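Long-range contacts in GENE 22 product (Bacillus phage spp1, PDB 2XC8), which is of unknown function but shares its fold with a domain of the receptor-binding protein of lactococcal phage p2: residues I4-A9 with I113-K118; V10-S15 with E30-D35. One frame throughout, in Å; residues are numbered along the deposited sequence.

Interaction 1: I4-A9 with I113-K118; sequences IVNRKA and IFLYEK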
loop_
_atom_site.group_PDB
_atom_site.type_symbol
_atom_site.label_atom_id
_atom_site.label_comp_id
_atom_site.label_asym_id
_atom_site.label_seq_id
_atom_site.Cartn_x
_atom_site.Cartn_y
_atom_site.Cartn_z
ATOM N N ILE B 4 -6.512 1.378 -1.198
ATOM C CA ILE B 4 -5.839 1.500 0.091
ATOM C C ILE B 4 -6.404 2.676 0.887
ATOM O O ILE B 4 -6.514 3.797 0.374
ATOM C CB ILE B 4 -4.298 1.575 -0.065
ATOM C CG1 ILE B 4 -3.768 0.192 -0.472
ATOM C CG2 ILE B 4 -3.635 2.073 1.223
ATOM C CD1 ILE B 4 -2.261 0.094 -0.642
ATOM N N VAL B 5 -6.777 2.397 2.136
ATOM C CA VAL B 5 -7.331 3.414 3.026
ATOM C C VAL B 5 -6.450 3.602 4.264
ATOM O O VAL B 5 -6.378 2.732 5.138
ATOM C CB VAL B 5 -8.811 3.112 3.412
ATOM C CG1 VAL B 5 -9.302 4.073 4.496
ATOM C CG2 VAL B 5 -9.711 3.222 2.185
ATOM N N ASN B 6 -5.768 4.745 4.303
ATOM C CA ASN B 6 -4.960 5.148 5.448
ATOM C C ASN B 6 -5.830 5.859 6.478
ATOM O O ASN B 6 -6.595 6.762 6.129
ATOM C CB ASN B 6 -3.825 6.082 5.007
ATOM C CG ASN B 6 -2.845 5.414 4.054
ATOM O OD1 ASN B 6 -2.654 5.869 2.926
ATOM N ND2 ASN B 6 -2.217 4.333 4.506
ATOM N N ARG B 7 -5.720 5.451 7.741
ATOM C CA ARG B 7 -6.453 6.109 8.824
ATOM C C ARG B 7 -5.650 6.212 10.120
ATOM O O ARG B 7 -4.950 5.274 10.507
ATOM C CB ARG B 7 -7.794 5.415 9.097
ATOM C CG ARG B 7 -8.706 6.239 10.012
ATOM C CD ARG B 7 -9.991 5.509 10.358
ATOM N NE ARG B 7 -10.980 6.439 10.903
ATOM C CZ ARG B 7 -12.038 6.889 10.234
ATOM N NH1 ARG B 7 -12.272 6.483 8.988
ATOM N NH2 ARG B 7 -12.875 7.738 10.817
ATOM N N LYS B 8 -5.768 7.364 10.778
ATOM C CA LYS B 8 -5.163 7.590 12.086
ATOM C C LYS B 8 -6.070 7.041 13.183
ATOM O O LYS B 8 -7.230 7.445 13.303
ATOM C CB LYS B 8 -4.892 9.082 12.306
ATOM C CG LYS B 8 -3.800 9.652 11.412
ATOM C CD LYS B 8 -3.651 11.152 11.594
ATOM C CE LYS B 8 -2.561 11.705 10.690
ATOM N NZ LYS B 8 -2.414 13.181 10.833
ATOM N N ALA B 9 -5.534 6.112 13.969
ATOM C CA ALA B 9 -6.293 5.457 15.033
ATOM C C ALA B 9 -5.426 5.187 16.260
ATOM O O ALA B 9 -4.195 5.167 16.168
ATOM C CB ALA B 9 -6.911 4.159 14.520
ATOM N N ILE B 113 -7.805 -2.271 1.369
ATOM C CA ILE B 113 -6.760 -2.646 2.315
ATOM C C ILE B 113 -6.748 -1.461 3.283
ATOM O O ILE B 113 -6.479 -0.324 2.883
ATOM C CB ILE B 113 -5.354 -2.870 1.692
ATOM C CG1 ILE B 113 -5.300 -4.214 0.957
ATOM C CG2 ILE B 113 -4.263 -2.814 2.766
ATOM C CD1 ILE B 113 -4.116 -4.370 0.012
ATOM N N PHE B 114 -7.064 -1.729 4.548
ATOM C CA PHE B 114 -7.068 -0.698 5.582
ATOM C C PHE B 114 -5.719 -0.658 6.297
ATOM O O PHE B 114 -5.314 -1.634 6.934
ATOM C CB PHE B 114 -8.202 -0.937 6.588
ATOM C CG PHE B 114 -9.581 -0.710 6.025
ATOM C CD1 PHE B 114 -10.167 0.552 6.069
ATOM C CD2 PHE B 114 -10.300 -1.762 5.466
ATOM C CE1 PHE B 114 -11.446 0.765 5.554
ATOM C CE2 PHE B 114 -11.579 -1.560 4.948
ATOM C CZ PHE B 114 -12.152 -0.293 4.992
ATOM N N LEU B 115 -5.026 0.473 6.177
ATOM C CA LEU B 115 -3.723 0.658 6.813
ATOM C C LEU B 115 -3.813 1.659 7.958
ATOM O O LEU B 115 -3.956 2.865 7.736
ATOM C CB LEU B 115 -2.671 1.107 5.790
ATOM C CG LEU B 115 -2.279 0.163 4.645
ATOM C CD1 LEU B 115 -1.255 0.833 3.746
ATOM C CD2 LEU B 115 -1.736 -1.167 5.161
ATOM N N TYR B 116 -3.728 1.152 9.186
ATOM C CA TYR B 116 -3.883 1.994 10.369
ATOM C C TYR B 116 -2.562 2.658 10.746
ATOM O O TYR B 116 -1.499 2.031 10.739
ATOM C CB TYR B 116 -4.656 1.264 11.474
ATOM C CG TYR B 116 -6.055 0.877 11.035
ATOM C CD1 TYR B 116 -7.097 1.806 11.047
ATOM C CD2 TYR B 116 -6.328 -0.412 10.582
ATOM C CE1 TYR B 116 -8.380 1.454 10.630
ATOM C CE2 TYR B 116 -7.605 -0.775 10.166
ATOM C CZ TYR B 116 -8.625 0.162 10.191
ATOM O OH TYR B 116 -9.889 -0.193 9.781
ATOM N N GLU B 117 -2.671 3.942 11.081
ATOM C CA GLU B 117 -1.509 4.758 11.404
ATOM C C GLU B 117 -1.552 5.403 12.793
ATOM O O GLU B 117 -2.616 5.482 13.415
ATOM C CB GLU B 117 -1.595 5.855 10.344
ATOM C CG GLU B 117 -0.283 6.308 9.732
ATOM C CD GLU B 117 -0.512 7.371 8.663
ATOM O OE1 GLU B 117 -0.297 8.566 8.963
ATOM O OE2 GLU B 117 -0.922 7.016 7.534
ATOM N N LYS B 118 -0.394 5.864 13.269
ATOM C CA LYS B 118 -0.283 6.599 14.537
ATOM C C LYS B 118 -0.933 7.984 14.432
ATOM O O LYS B 118 -0.801 8.659 13.408
ATOM C CB LYS B 118 1.196 6.719 14.946
ATOM C CG LYS B 118 1.501 7.601 16.171
ATOM C CD LYS B 118 1.052 6.961 17.480
ATOM C CE LYS B 118 1.677 7.678 18.701
ATOM N NZ LYS B 118 1.325 6.981 19.972
#
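Val5 bonds through its backbone to Ile113 and Leu115 in a parallel strand pair, 4-8 beside 113-117, whose axes come within 4.6 Å and run 25° apart. The residues of 4-8 pair in order with those of 113-117, from Ile4 with Ile113 to Lys8 with Glu117. Five N-H...O bonds make a regular parallel ladder. Val5 gives its N-H to Ile113 O and takes one from Leu115 N on its own O, each 2.8 Å long. Arg7 repeats this with Leu115 O and Glu117 N. Ala9 N closes the ladder on Glu117 O.

Ile4, Asn6, Lys8, Ile113, Leu115 and Glu117 share one face. Ile4 CG2 meets Leu115 CD1 at 3.7 Å. CG2 lies anti to the backbone N and beside the carbonyl carbon, on the side of Leu115. Asn6 lies alongside Leu115, and its amide ND2 rests on Leu115 CB at 3.5 Å. The contact is van der Waals packing of a polar group on an apolar one. On the other face, Val5 CB lies 3.9 Å from Phe114 CD1. Farther along, Ala9 CB touches Tyr116 CD1 at 4.2 Å.

Lys8 NZ bonds to Asp120 O. Strand 2-8 is one of the two outermost strands of its five-stranded mixed sheet within the chain. The second subunit reaches it: Glu16 of that subunit accepts a bond from Ile4 N, and its Lys18 bonds weakly to Asn6 OD1. Strand 109-117 lies one place further in, with strand 93-103 on its far side. Ile17 of strand 17-19 in the same chain packs on Ile113 and Leu115.

Interaction 2: V10-S15 with E30-D35; sequences VWYLTS and ELHKGD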
loop_
_atom_site.group_PDB
_atom_site.type_symbol
_atom_site.label_atom_id
_atom_site.label_comp_id
_atom_site.label_asym_id
_atom_site.label_seq_id
_atom_site.Cartn_x
_atom_site.Cartn_y
_atom_site.Cartn_z
ATOM N N VAL B 10 -6.081 4.990 17.404
ATOM C CA VAL B 10 -5.404 4.620 18.649
ATOM C C VAL B 10 -4.720 3.263 18.471
ATOM O O VAL B 10 -3.538 3.106 18.783
ATOM C CB VAL B 10 -6.388 4.585 19.851
ATOM C CG1 VAL B 10 -5.672 4.175 21.136
ATOM C CG2 VAL B 10 -7.068 5.939 20.033
ATOM N N TRP B 11 -5.479 2.296 17.957
ATOM C CA TRP B 11 -4.947 0.989 17.595
ATOM C C TRP B 11 -4.442 1.019 16.158
ATOM O O TRP B 11 -5.219 1.230 15.223
ATOM C CB TRP B 11 -6.016 -0.094 17.747
ATOM C CG TRP B 11 -6.373 -0.413 19.165
ATOM C CD1 TRP B 11 -7.339 0.186 19.920
ATOM C CD2 TRP B 11 -5.780 -1.420 19.994
ATOM N NE1 TRP B 11 -7.381 -0.380 21.172
ATOM C CE2 TRP B 11 -6.435 -1.368 21.245
ATOM C CE3 TRP B 11 -4.757 -2.358 19.804
ATOM C CZ2 TRP B 11 -6.104 -2.222 22.301
ATOM C CZ3 TRP B 11 -4.425 -3.203 20.856
ATOM C CH2 TRP B 11 -5.097 -3.128 22.089
ATOM N N TYR B 12 -3.138 0.817 15.988
ATOM C CA TYR B 12 -2.537 0.798 14.657
ATOM C C TYR B 12 -1.547 -0.347 14.461
ATOM O O TYR B 12 -0.931 -0.827 15.417
ATOM C CB TYR B 12 -1.905 2.155 14.308
ATOM C CG TYR B 12 -0.749 2.593 15.184
ATOM C CD1 TYR B 12 0.571 2.363 14.795
ATOM C CD2 TYR B 12 -0.974 3.266 16.384
ATOM C CE1 TYR B 12 1.638 2.774 15.589
ATOM C CE2 TYR B 12 0.085 3.682 17.185
ATOM C CZ TYR B 12 1.388 3.434 16.780
ATOM O OH TYR B 12 2.439 3.841 17.570
ATOM N N LEU B 13 -1.412 -0.772 13.207
ATOM C CA LEU B 13 -0.596 -1.923 12.843
ATOM C C LEU B 13 0.525 -1.514 11.888
ATOM O O LEU B 13 0.274 -0.890 10.854
ATOM C CB LEU B 13 -1.484 -3.002 12.209
ATOM C CG LEU B 13 -0.891 -4.358 11.816
ATOM C CD1 LEU B 13 -0.451 -5.155 13.036
ATOM C CD2 LEU B 13 -1.893 -5.154 10.993
ATOM N N THR B 14 1.759 -1.868 12.246
ATOM C CA THR B 14 2.937 -1.509 11.452
ATOM C C THR B 14 3.254 -2.548 10.374
ATOM O O THR B 14 4.190 -2.371 9.586
ATOM C CB THR B 14 4.185 -1.279 12.339
ATOM O OG1 THR B 14 4.472 -2.467 13.087
ATOM C CG2 THR B 14 3.963 -0.113 13.298
ATOM N N SER B 15 2.470 -3.625 10.349
ATOM C CA SER B 15 2.582 -4.658 9.324
ATOM C C SER B 15 2.321 -4.091 7.934
ATOM O O SER B 15 1.348 -3.365 7.714
ATOM C CB SER B 15 1.601 -5.799 9.594
ATOM O OG SER B 15 1.925 -6.492 10.787
ATOM N N GLU B 30 3.792 -5.052 14.282
ATOM C CA GLU B 30 3.435 -4.735 15.658
ATOM C C GLU B 30 2.087 -4.036 15.740
ATOM O O GLU B 30 1.821 -3.084 15.001
ATOM C CB GLU B 30 4.504 -3.849 16.298
ATOM C CG GLU B 30 5.840 -4.534 16.540
ATOM C CD GLU B 30 6.899 -3.579 17.061
ATOM O OE1 GLU B 30 7.554 -3.916 18.068
ATOM O OE2 GLU B 30 7.076 -2.493 16.467
ATOM N N LEU B 31 1.243 -4.522 16.643
ATOM C CA LEU B 31 -0.012 -3.859 16.959
ATOM C C LEU B 31 0.217 -2.926 18.141
ATOM O O LEU B 31 0.676 -3.356 19.201
ATOM C CB LEU B 31 -1.100 -4.889 17.285
ATOM C CG LEU B 31 -2.520 -4.391 17.584
ATOM C CD1 LEU B 31 -3.163 -3.758 16.356
ATOM C CD2 LEU B 31 -3.378 -5.533 18.104
ATOM N N HIS B 32 -0.099 -1.648 17.947
ATOM C CA HIS B 32 0.080 -0.639 18.986
ATOM C C HIS B 32 -1.221 -0.082 19.548
ATOM O O HIS B 32 -2.162 0.201 18.806
ATOM C CB HIS B 32 0.834 0.573 18.443
ATOM C CG HIS B 32 2.257 0.300 18.072
ATOM N ND1 HIS B 32 3.322 0.803 18.789
ATOM C CD2 HIS B 32 2.794 -0.400 17.043
ATOM C CE1 HIS B 32 4.452 0.416 18.226
ATOM N NE2 HIS B 32 4.160 -0.315 17.165
ATOM N N LYS B 33 -1.252 0.074 20.869
ATOM C CA LYS B 33 -2.401 0.655 21.550
ATOM C C LYS B 33 -1.899 2.029 21.994
ATOM O O LYS B 33 -1.462 2.209 23.136
ATOM C CB LYS B 33 -2.857 -0.185 22.750
ATOM C CG LYS B 33 -4.052 0.378 23.517
ATOM C CD LYS B 33 -4.282 -0.390 24.811
ATOM C CE LYS B 33 -5.449 0.182 25.599
ATOM N NZ LYS B 33 -5.630 -0.510 26.906
ATOM N N GLY B 34 -1.948 2.989 21.071
ATOM C CA GLY B 34 -1.391 4.323 21.296
ATOM C C GLY B 34 0.098 4.249 21.572
ATOM O O GLY B 34 0.855 3.680 20.781
ATOM N N ASP B 35 0.515 4.816 22.691
ATOM C CA ASP B 35 1.862 4.633 23.175
ATOM C C ASP B 35 1.967 3.855 24.495
ATOM O O ASP B 35 2.958 3.863 25.146
ATOM C CB ASP B 35 2.684 5.929 23.194
ATOM C CG ASP B 35 2.073 7.019 24.037
ATOM O OD1 ASP B 35 2.182 8.202 23.664
ATOM O OD2 ASP B 35 1.491 6.733 25.080
HETATM O O HOH W 1 3.507 3.065 20.555
#
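Tyr12 CG sits between its backbone N and carbonyl carbon (chi1 63°), while His32 CG is anti to its carbonyl carbon (chi1 -67°), and the two rings end up facing each other as neighbours on one face of the ladder. They are the hydrogen-bonded pair of an antiparallel beta ladder joining strand 11-13 to the end of strand 23-33. Non-hydrogen-bonded pairs, Trp11 with Lys33 and Leu13 with Leu31, lie on either side.

The Tyr12 and His32 planes are only 6° apart. The rings are offset, centroids 4.6 Å apart, with the Tyr12 CE1 rim over the imidazole face. His32 CB lies over the Tyr12 face, 3.5 Å from the ring centroid, in a CH-pi contact. Thr14 CG2 approaches the same imidazole near CD2 and NE2.

The other face of the ladder carries Trp11, Leu13, Leu31 and Lys33. The start of the extended Lys33 chain, CB and CG, lies over one face of the indole, and the chain then leads away. Its CB stands 3.7 Å from the centroid of the six-membered ring, nearly on the normal. Lys33 NZ goes on to a salt bridge with Glu36. Leu31 CG meets the indole edge in plane, 3.8 Å from Trp11 CE3. This face packs inward: Leu31 also touches Leu62, Met64, Ile95 and Met96, and Leu13 touches Val41 and Met96.

Tyr12 and His32 exchange both backbone bonds. Val10 O accepts Gly34 N at one end, with the donor above the carbonyl plane. At the other end Thr14 N bonds to Glu30 O. Glu30 N returns a bond to the Thr14 hydroxyl, bent at the hydrogen. One water links the aromatic pair to the loop at Gly34: it donates to Gly34 O at 2.7 Å and is also hydrogen-bonded to His32 ND1 and Tyr12 OH.

In the fold
Interaction 2 is nested inside the chain loop that interaction 1 closes, and strand 11-13 follows strand 2-8 in the chain after a short link. The two belong to different sheets, one mixed, the other antiparallel. Interaction 1 is a surface contact, with a single buried residue, and the second subunit reaches its outer strand. No other chain of the assembly touches interaction 2. It is partly buried. Leu31 packs on strands 56-64 and 93-103 of the mixed sheet, and Leu13 on 93-103. Interaction 1 relies on a parallel ladder with apolar and mixed polar-apolar side-chain contacts. Interaction 2 adds aromatic and CH-pi contacts. They meet where Lys118 packs against Tyr12 and Gly34.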